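Local structure of archaeal actin homolog (Thermoplasma acidophilum, 2FSJ) at residues A107-G112 against E155-Q160; K34-D39 against G337-A342; A139-L144 against T164-R169; G131-E136 against M168-V173. The protein binds ATP and polymerizes, in the presence of nucleoside triphosphates, into bundles of helical filaments. All blocks are in the same frame, centred on the assembly; numbering follows the deposited sequence.

Contact 1 of 4, residues A107-G112 against E155-Q160; sequences ALWESG and EGEVRQ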
# COMPACT_ATOMS: atom_id res chain seq x y z
N ALA A 107 -11.22 4.49 -7.02
CA ALA A 107 -10.89 5.41 -5.92
C ALA A 107 -11.65 6.72 -6.01
O ALA A 107 -12.21 7.19 -5.02
CB ALA A 107 -9.39 5.70 -5.86
N LEU A 108 -11.63 7.32 -7.19
CA LEU A 108 -12.35 8.58 -7.42
C LEU A 108 -13.87 8.41 -7.29
O LEU A 108 -14.52 9.21 -6.64
CB LEU A 108 -11.94 9.19 -8.75
CG LEU A 108 -10.44 9.40 -8.94
CD1 LEU A 108 -10.12 10.00 -10.31
CD2 LEU A 108 -9.93 10.31 -7.86
N TRP A 109 -14.41 7.33 -7.85
CA TRP A 109 -15.80 6.96 -7.65
C TRP A 109 -16.18 6.79 -6.16
O TRP A 109 -17.19 7.35 -5.67
CB TRP A 109 -16.11 5.68 -8.41
CG TRP A 109 -17.59 5.42 -8.44
CD1 TRP A 109 -18.32 4.70 -7.55
CD2 TRP A 109 -18.52 5.96 -9.40
NE1 TRP A 109 -19.66 4.76 -7.87
CE2 TRP A 109 -19.82 5.51 -9.01
CE3 TRP A 109 -18.40 6.74 -10.56
CZ2 TRP A 109 -20.96 5.82 -9.73
CZ3 TRP A 109 -19.57 7.05 -11.29
CH2 TRP A 109 -20.81 6.60 -10.87
N GLU A 110 -15.39 6.02 -5.42
CA GLU A 110 -15.65 5.83 -4.00
C GLU A 110 -15.54 7.11 -3.16
O GLU A 110 -16.25 7.25 -2.15
CB GLU A 110 -14.77 4.78 -3.42
CG GLU A 110 -15.07 3.39 -3.88
CD GLU A 110 -16.22 2.70 -3.16
OE1 GLU A 110 -16.69 3.17 -2.08
OE2 GLU A 110 -16.65 1.65 -3.70
N SER A 111 -14.70 8.05 -3.57
CA SER A 111 -14.55 9.29 -2.84
C SER A 111 -15.91 10.03 -2.75
O SER A 111 -16.14 10.77 -1.83
CB SER A 111 -13.44 10.16 -3.49
OG SER A 111 -13.90 10.90 -4.61
N GLY A 112 -16.78 9.81 -3.73
CA GLY A 112 -18.08 10.48 -3.83
C GLY A 112 -17.95 11.93 -4.29
O GLY A 112 -18.97 12.62 -4.40
N GLU A 155 -26.77 2.68 -12.47
CA GLU A 155 -27.88 3.44 -13.05
C GLU A 155 -27.38 4.31 -14.20
O GLU A 155 -27.99 5.31 -14.56
CB GLU A 155 -28.53 4.32 -11.98
N GLY A 156 -26.22 3.95 -14.75
CA GLY A 156 -25.60 4.78 -15.77
C GLY A 156 -25.15 6.18 -15.38
O GLY A 156 -24.88 6.97 -16.27
N GLU A 157 -25.04 6.51 -14.09
CA GLU A 157 -24.51 7.81 -13.67
C GLU A 157 -23.08 7.99 -14.18
O GLU A 157 -22.30 7.06 -14.11
CB GLU A 157 -24.47 7.92 -12.15
CG GLU A 157 -23.99 9.27 -11.64
CD GLU A 157 -23.75 9.31 -10.13
OE1 GLU A 157 -24.02 8.30 -9.45
OE2 GLU A 157 -23.25 10.33 -9.65
N VAL A 158 -22.72 9.20 -14.58
CA VAL A 158 -21.38 9.57 -15.02
C VAL A 158 -20.81 10.61 -14.07
O VAL A 158 -21.46 11.59 -13.73
CB VAL A 158 -21.40 10.18 -16.45
CG1 VAL A 158 -20.08 10.83 -16.84
CG2 VAL A 158 -21.82 9.13 -17.45
N ARG A 159 -19.57 10.38 -13.65
CA ARG A 159 -18.81 11.33 -12.90
C ARG A 159 -17.50 11.62 -13.66
O ARG A 159 -16.79 10.70 -14.08
CB ARG A 159 -18.51 10.80 -11.51
CG ARG A 159 -19.73 10.62 -10.64
CD ARG A 159 -19.43 10.17 -9.22
NE ARG A 159 -20.62 9.59 -8.64
CZ ARG A 159 -20.65 8.78 -7.59
NH1 ARG A 159 -19.57 8.49 -6.89
NH2 ARG A 159 -21.79 8.27 -7.23
N GLN A 160 -17.17 12.88 -13.78
CA GLN A 160 -16.01 13.31 -14.53
C GLN A 160 -14.98 14.06 -13.68
O GLN A 160 -15.33 14.93 -12.86
CB GLN A 160 -16.49 14.17 -15.72
CG GLN A 160 -15.60 14.08 -16.88
CD GLN A 160 -16.20 14.62 -18.19
OE1 GLN A 160 -16.15 13.97 -19.24
NE2 GLN A 160 -16.73 15.77 -18.11
O HOH W 1 -16.98 10.30 -6.99

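Contact 2 of 4, residues K34-D39 against G337-A342; sequences KVIGVD and GYRDAA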
# COMPACT_ATOMS: atom_id res chain seq x y z
N LYS A 34 -5.75 3.07 -1.02
CA LYS A 34 -6.17 3.99 0.01
C LYS A 34 -6.40 5.34 -0.60
O LYS A 34 -5.60 5.79 -1.43
CB LYS A 34 -5.03 4.16 1.03
CG LYS A 34 -4.84 3.00 2.00
CD LYS A 34 -4.19 1.77 1.47
CE LYS A 34 -2.79 2.02 1.01
NZ LYS A 34 -2.07 0.76 0.59
N VAL A 35 -7.43 6.02 -0.11
CA VAL A 35 -7.80 7.36 -0.51
C VAL A 35 -8.06 8.23 0.74
O VAL A 35 -8.75 7.79 1.70
CB VAL A 35 -9.12 7.33 -1.43
CG1 VAL A 35 -9.32 8.63 -2.17
CG2 VAL A 35 -9.12 6.14 -2.33
N ILE A 36 -7.51 9.44 0.75
CA ILE A 36 -7.82 10.44 1.75
C ILE A 36 -8.64 11.49 1.03
O ILE A 36 -8.15 12.20 0.15
CB ILE A 36 -6.55 11.09 2.35
CG1 ILE A 36 -5.53 10.04 2.79
CG2 ILE A 36 -6.94 12.03 3.57
CD1 ILE A 36 -5.99 9.07 3.82
N GLY A 37 -9.92 11.56 1.35
CA GLY A 37 -10.78 12.55 0.72
C GLY A 37 -10.90 13.86 1.46
O GLY A 37 -9.99 14.34 2.14
N VAL A 38 -12.07 14.46 1.29
CA VAL A 38 -12.38 15.77 1.83
C VAL A 38 -12.75 15.56 3.25
O VAL A 38 -13.37 14.56 3.59
CB VAL A 38 -13.58 16.47 1.09
N ASP A 39 -12.26 16.48 4.07
CA ASP A 39 -12.56 16.58 5.48
C ASP A 39 -12.00 15.39 6.25
O ASP A 39 -12.53 15.05 7.29
CB ASP A 39 -14.07 16.70 5.71
CG ASP A 39 -14.70 17.99 5.12
OD1 ASP A 39 -13.97 18.95 4.79
OD2 ASP A 39 -15.94 18.13 5.00
N GLY A 337 0.46 11.57 4.28
CA GLY A 337 1.58 12.43 3.89
C GLY A 337 1.55 12.93 2.48
O GLY A 337 1.93 14.07 2.22
N TYR A 338 1.13 12.07 1.53
CA TYR A 338 1.00 12.44 0.14
C TYR A 338 -0.02 13.58 -0.03
O TYR A 338 0.18 14.50 -0.82
CB TYR A 338 0.54 11.25 -0.72
CG TYR A 338 1.47 10.06 -0.78
CD1 TYR A 338 2.84 10.17 -0.54
CD2 TYR A 338 0.98 8.81 -1.16
CE1 TYR A 338 3.69 9.03 -0.60
CE2 TYR A 338 1.81 7.68 -1.20
CZ TYR A 338 3.18 7.83 -0.95
OH TYR A 338 4.00 6.70 -1.06
N ARG A 339 -1.10 13.48 0.73
CA ARG A 339 -2.16 14.44 0.62
C ARG A 339 -1.64 15.75 1.18
O ARG A 339 -1.82 16.79 0.54
CB ARG A 339 -3.43 14.01 1.38
CG ARG A 339 -4.61 14.89 0.99
CD ARG A 339 -5.68 15.07 2.06
NE ARG A 339 -6.69 16.05 1.63
CZ ARG A 339 -6.70 17.36 1.92
NH1 ARG A 339 -5.76 17.93 2.67
NH2 ARG A 339 -7.69 18.11 1.46
N ASP A 340 -1.00 15.69 2.34
CA ASP A 340 -0.37 16.86 2.98
C ASP A 340 0.57 17.58 2.00
O ASP A 340 0.52 18.83 1.85
CB ASP A 340 0.43 16.47 4.25
CG ASP A 340 -0.46 16.14 5.47
OD1 ASP A 340 -1.71 16.27 5.41
OD2 ASP A 340 0.03 15.70 6.56
N ALA A 341 1.43 16.82 1.32
CA ALA A 341 2.33 17.41 0.33
C ALA A 341 1.60 18.08 -0.83
O ALA A 341 2.02 19.16 -1.27
CB ALA A 341 3.36 16.39 -0.21
N ALA A 342 0.52 17.51 -1.34
CA ALA A 342 -0.22 18.16 -2.41
C ALA A 342 -0.87 19.48 -1.91
O ALA A 342 -0.79 20.50 -2.57
CB ALA A 342 -1.24 17.25 -3.02

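Contact 3 of 4, residues A139-L144 against T164-R169; sequences AAKEAL and TRLIMR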
# COMPACT_ATOMS: atom_id res chain seq x y z
N ALA A 139 6.20 8.66 -15.88
CA ALA A 139 5.15 7.82 -16.48
C ALA A 139 3.74 8.19 -15.98
O ALA A 139 2.79 8.20 -16.77
CB ALA A 139 5.41 6.34 -16.27
N ALA A 140 3.63 8.44 -14.67
CA ALA A 140 2.36 8.74 -14.01
C ALA A 140 1.81 10.07 -14.50
O ALA A 140 0.61 10.21 -14.84
CB ALA A 140 2.51 8.77 -12.53
N LYS A 141 2.68 11.05 -14.57
CA LYS A 141 2.30 12.37 -15.07
C LYS A 141 1.83 12.25 -16.52
O LYS A 141 0.81 12.84 -16.90
CB LYS A 141 3.46 13.35 -14.90
CG LYS A 141 3.56 13.91 -13.53
CD LYS A 141 4.84 14.70 -13.30
CE LYS A 141 4.78 15.41 -11.98
NZ LYS A 141 5.60 16.66 -11.99
N GLU A 142 2.54 11.48 -17.33
CA GLU A 142 2.16 11.33 -18.73
C GLU A 142 0.81 10.63 -18.89
O GLU A 142 0.03 10.95 -19.79
CB GLU A 142 3.28 10.61 -19.50
CG GLU A 142 4.48 11.54 -19.68
CD GLU A 142 5.75 10.85 -20.16
OE1 GLU A 142 5.68 9.66 -20.55
OE2 GLU A 142 6.80 11.53 -20.19
N ALA A 143 0.54 9.67 -18.00
CA ALA A 143 -0.66 8.86 -18.05
C ALA A 143 -1.86 9.63 -17.54
O ALA A 143 -2.96 9.37 -18.01
CB ALA A 143 -0.49 7.55 -17.23
N LEU A 144 -1.65 10.55 -16.59
CA LEU A 144 -2.73 11.07 -15.76
C LEU A 144 -2.92 12.55 -15.74
O LEU A 144 -4.06 13.00 -15.61
CB LEU A 144 -2.61 10.59 -14.30
CG LEU A 144 -2.65 9.10 -14.03
CD1 LEU A 144 -2.26 8.89 -12.55
CD2 LEU A 144 -4.04 8.48 -14.39
N THR A 164 -5.64 17.95 -12.87
CA THR A 164 -4.87 19.16 -13.21
C THR A 164 -3.42 19.05 -12.79
O THR A 164 -2.53 19.69 -13.40
CB THR A 164 -5.44 20.46 -12.60
OG1 THR A 164 -5.37 20.42 -11.17
CG2 THR A 164 -6.89 20.63 -12.91
N ARG A 165 -3.16 18.27 -11.75
CA ARG A 165 -1.80 18.18 -11.23
C ARG A 165 -1.66 16.96 -10.39
O ARG A 165 -2.58 16.61 -9.68
CB ARG A 165 -1.46 19.40 -10.38
CG ARG A 165 -0.01 19.48 -9.98
CD ARG A 165 0.53 20.89 -9.65
NE ARG A 165 -0.52 21.89 -9.44
CZ ARG A 165 -0.92 22.35 -8.26
NH1 ARG A 165 -0.36 21.93 -7.13
NH2 ARG A 165 -1.89 23.26 -8.21
N LEU A 166 -0.51 16.31 -10.53
CA LEU A 166 -0.13 15.17 -9.73
C LEU A 166 1.12 15.56 -8.96
O LEU A 166 2.16 15.88 -9.58
CB LEU A 166 0.12 14.00 -10.67
CG LEU A 166 0.44 12.65 -10.09
CD1 LEU A 166 -0.70 12.12 -9.20
CD2 LEU A 166 0.77 11.67 -11.22
N ILE A 167 1.05 15.53 -7.63
CA ILE A 167 2.17 15.78 -6.75
C ILE A 167 2.59 14.41 -6.17
O ILE A 167 1.75 13.64 -5.73
CB ILE A 167 1.79 16.76 -5.65
CG1 ILE A 167 1.40 18.15 -6.24
CG2 ILE A 167 2.91 16.90 -4.57
CD1 ILE A 167 2.49 18.80 -7.05
N MET A 168 3.89 14.15 -6.18
CA MET A 168 4.43 12.85 -5.83
C MET A 168 5.52 12.95 -4.79
O MET A 168 6.38 13.82 -4.89
CB MET A 168 5.01 12.19 -7.08
CG MET A 168 3.98 11.90 -8.15
SD MET A 168 2.85 10.60 -7.71
CE MET A 168 3.88 9.05 -7.91
N ARG A 169 5.54 12.01 -3.84
CA ARG A 169 6.65 11.89 -2.89
C ARG A 169 7.08 10.45 -2.83
O ARG A 169 6.23 9.61 -3.08
CB ARG A 169 6.20 12.30 -1.51
CG ARG A 169 6.03 13.79 -1.32
CD ARG A 169 7.32 14.60 -1.46
NE ARG A 169 7.02 16.01 -1.27
CZ ARG A 169 6.65 16.86 -2.24
NH1 ARG A 169 6.54 16.47 -3.52
NH2 ARG A 169 6.41 18.12 -1.92

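Contact 4 of 4, residues G131-E136 against M168-V173; sequences GTFDLE and MRPQGV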
# COMPACT_ATOMS: atom_id res chain seq x y z
N GLY A 131 13.37 3.78 -5.43
CA GLY A 131 14.32 3.19 -6.36
C GLY A 131 14.08 3.50 -7.84
O GLY A 131 15.05 3.68 -8.62
N THR A 132 12.80 3.62 -8.22
CA THR A 132 12.43 4.01 -9.58
C THR A 132 11.54 5.22 -9.59
O THR A 132 10.70 5.39 -10.49
CB THR A 132 11.71 2.87 -10.30
OG1 THR A 132 10.58 2.40 -9.52
CG2 THR A 132 12.62 1.68 -10.46
N PHE A 133 11.74 6.10 -8.60
CA PHE A 133 10.90 7.28 -8.39
C PHE A 133 10.80 8.19 -9.61
O PHE A 133 9.71 8.49 -10.08
CB PHE A 133 11.42 8.09 -7.22
CG PHE A 133 10.54 9.27 -6.85
CD1 PHE A 133 9.36 9.08 -6.15
CD2 PHE A 133 10.92 10.57 -7.19
CE1 PHE A 133 8.54 10.14 -5.85
CE2 PHE A 133 10.14 11.63 -6.84
CZ PHE A 133 8.93 11.41 -6.16
N ASP A 134 11.93 8.63 -10.14
CA ASP A 134 11.85 9.53 -11.31
C ASP A 134 11.15 8.92 -12.53
O ASP A 134 10.31 9.59 -13.17
CB ASP A 134 13.23 10.00 -11.70
CG ASP A 134 13.87 10.79 -10.65
OD1 ASP A 134 13.24 11.74 -10.12
OD2 ASP A 134 15.04 10.54 -10.25
N LEU A 135 11.47 7.66 -12.86
CA LEU A 135 10.79 6.93 -13.95
C LEU A 135 9.27 6.83 -13.77
O LEU A 135 8.51 7.13 -14.69
CB LEU A 135 11.33 5.48 -14.12
CG LEU A 135 12.63 5.19 -14.89
CD1 LEU A 135 12.99 3.71 -14.77
CD2 LEU A 135 12.54 5.58 -16.38
N GLU A 136 8.84 6.34 -12.61
CA GLU A 136 7.41 6.15 -12.33
C GLU A 136 6.71 7.51 -12.22
O GLU A 136 5.54 7.60 -12.58
CB GLU A 136 7.19 5.34 -11.06
CG GLU A 136 7.57 3.90 -11.16
CD GLU A 136 6.71 3.12 -12.13
OE1 GLU A 136 5.56 3.50 -12.37
OE2 GLU A 136 7.20 2.12 -12.65
N MET A 168 3.89 14.15 -6.18
CA MET A 168 4.43 12.85 -5.83
C MET A 168 5.52 12.95 -4.79
O MET A 168 6.38 13.82 -4.89
CB MET A 168 5.01 12.19 -7.08
CG MET A 168 3.98 11.90 -8.15
SD MET A 168 2.85 10.60 -7.71
CE MET A 168 3.88 9.05 -7.91
N ARG A 169 5.54 12.01 -3.84
CA ARG A 169 6.65 11.89 -2.89
C ARG A 169 7.08 10.45 -2.83
O ARG A 169 6.23 9.61 -3.08
CB ARG A 169 6.20 12.30 -1.51
CG ARG A 169 6.03 13.79 -1.32
CD ARG A 169 7.32 14.60 -1.46
NE ARG A 169 7.02 16.01 -1.27
CZ ARG A 169 6.65 16.86 -2.24
NH1 ARG A 169 6.54 16.47 -3.52
NH2 ARG A 169 6.41 18.12 -1.92
N PRO A 170 8.35 10.14 -2.50
CA PRO A 170 8.79 8.75 -2.35
C PRO A 170 8.01 8.02 -1.29
O PRO A 170 7.70 8.60 -0.24
CB PRO A 170 10.27 8.90 -1.97
CG PRO A 170 10.68 10.16 -2.61
CD PRO A 170 9.48 11.05 -2.31
N GLN A 171 7.65 6.76 -1.55
CA GLN A 171 7.03 5.94 -0.55
C GLN A 171 7.96 5.90 0.71
O GLN A 171 9.20 5.82 0.59
CB GLN A 171 6.83 4.53 -1.11
CG GLN A 171 6.08 3.59 -0.18
CD GLN A 171 5.60 2.33 -0.93
OE1 GLN A 171 5.05 2.44 -2.04
NE2 GLN A 171 5.83 1.17 -0.35
N GLY A 172 7.36 6.03 1.87
CA GLY A 172 8.10 6.21 3.10
C GLY A 172 8.28 7.67 3.52
O GLY A 172 8.21 7.98 4.70
N VAL A 173 8.57 8.54 2.58
CA VAL A 173 8.64 9.97 2.88
C VAL A 173 7.25 10.49 3.24
O VAL A 173 7.14 11.31 4.13
CB VAL A 173 9.25 10.76 1.69
CG1 VAL A 173 9.04 12.27 1.82
CG2 VAL A 173 10.71 10.42 1.56

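Contact 1 of 4, residues A107-G112 against E155-Q160
The guanidinium of R159 lies flat on one face of the W109 indole, group centres 3.7 Å apart and planes only 5° from parallel, a stack that is also a cation-pi contact with the six-membered ring. Further back along the same chain, R159 CD lies over the same face, 4.0 Å from the centroid of that ring, in a CH-pi contact, and CG and CB pass close to CZ3. At the indole edge, near its plane, CH2 meets the carbonyl O of E157 at 3.6 Å. W109 gets there because its CG stands anti to the backbone N (chi1 -169°), which swings the ring off helix 101-111. That helix covers a face of the large mixed sheet in the actin-like N-terminal domain, where strands 147-152 and 158-170 form the outer hairpin; V151, P154 and L66 also touch the indole. Around the stack, E157 holds the guanidinium side-on: R159 NE donates to OE2 at 2.9 Å in a nearly straight bond (173°), and NH2 donates to OE1 at 3.1 Å. A lysine in place of R159 would probably lose the flat stack on the indole and leave the E157 carboxylate without its two-pronged grip. On the helix side, a water accepts from R159 NH1 at 3.2 Å and also bonds L108 O, the carbonyl to which S111 OG donates.

Contact 2 of 4, residues K34-D39 against G337-A342
The guanidinium of R339 has the carbonyl O of I36 beside its edge, near its plane, while the carbonyl O of G37 comes up obliquely. These are loose approaches: NE stands 3.8 Å from G37 O, and no hydrogen bond joins the two segments. As in actin, the chain both begins and ends in the same domain, so the C-terminal helix 333-343 packs back against the N-terminal sheet, here at the end of strand 32-36. The firmer touch is apolar. R339 crosses I36 with its aliphatic part, and CD rests 3.6 Å from I36 CG2, with I36 CB the next atom at 4.1 Å. The arginine reaches the strand by setting CG anti to the backbone N (chi1 -168°) and running on extended from CG to NE; the turn about the last torsion (chi4 -95°) then stands the guanidinium across the line of the chain, at the point where the strand gives way to the loop at G37. I36 divides its branches: CG2 meets the arginine, while CG1 leads away from the helix, and the side chain also packs on F332, close to the nucleotide-binding Q331. V23 of strand 22-28 lies against both R339 and A342. Two residues before I36, K34 belongs to the ATP site, and its NZ donates to the backbone O of D32 and also bonds a glycerol. In the helix, the backbone on either side of R339 is tied by ordinary helical bonds, A341 N to G337 O at 2.9 Å and A342 N to Y338 O at 3.1 Å.

Contact 3 of 4, residues A139-L144 against T164-R169
Apolar packing carries this contact, and L166 is its centre. Its CG stands anti to the backbone N (chi1 -176°), which carries the CD2 methyl toward helix 139-144. There CD2 meets A140 CB at 3.6 Å and lies nearly as close to the A140 carbonyl carbon; one turn further along, L144 CD1 approaches the same methyl at 4.3 Å. The small A140 lets the helix backbone come down on the leucine, and the CA atoms of K141 and L166 are 6.5 Å apart. M168, the next residue of the strand to point the same way, is partly covered by segment 139-144 and also touches V137, earlier in the same helix, and L95. The segment axes are 9.0 Å apart and run nearly antiparallel, at 160°. This is the layering of the actin fold: strands 120-128 and 158-170 are parallel neighbours, and the chain joining them runs back over one face of the sheet as helix 133-144, continues in the same sense through edge strand 147-152, and returns as strand 158-170. On the other face I167 packs on A342 of the C-terminal helix.

Contacts with polar atoms lie at the flank. The K141 chain is extended beyond CG and reaches across toward the strand backbone, its CE 3.6 Å from L166 O. The neighbouring L166 N is bonded by the E145 carboxylate, from just beyond the helix. Within the strand, R169 NH1 donates to M168 O at 3.0 Å, from above the carbonyl plane, 50° out of it, with the oxygen close to the plane of the guanidinium.

Contact 4 of 4, residues G131-E136 against M168-V173
F133 turns one face of its ring to P170, whose CG lies 4.0 Å from the ring centroid and 17° off the ring normal, a CH-pi contact in which CG is offset toward the rim. The contact joins the first turn of helix 133-144 to the last part of strand 158-170 in the actin-like N-terminal domain, where that strand leads into helix 173-182. The ring comes over the strand because its CG is anti to the backbone N (chi1 -175°). Its far end bears on the backbone: CE1 is 3.4 Å from both R169 C and P170 N, so one corner of the ring presses on the peptide link before the proline. M168 takes the edge, its carbonyl O near the ring plane at 3.7 Å from F133 CZ and its CB at 4.1 Å from the same atom. Shrinking F133 to an alanine would probably open a gap above P170 and leave that peptide without its aromatic neighbour. T128 also touches the phenylalanine, and E136, a turn on in the helix, forms a salt bridge with R94. Beyond the proline a new helix begins: G172 occupies its N-cap position, and V173 N donates to P170 O at 3.0 Å.

Overall arrangement
From the N terminus, strand 32-36 opens contact 2, whose loop closes only at the C-terminal helix 333-343 and encloses the other three. Helix 101-111 then opens contact 1; helix 133-144 follows with the first segments of contact 4 and contact 3. Strand 158-170 closes them in turn, contact 1 near its start, contact 3 further on, and contact 4 in its last part and the residues after it. Contact 1 therefore crosses both 3 and 4, while 3 and 4 share M168 and R169. Direct touches knit the set: A107 CB meets V35 CG2 between contacts 1 and 2, and Y338, A341 and A342 pack on residues of contacts 3 and 4. Helices on both faces are thus tied to one sheet.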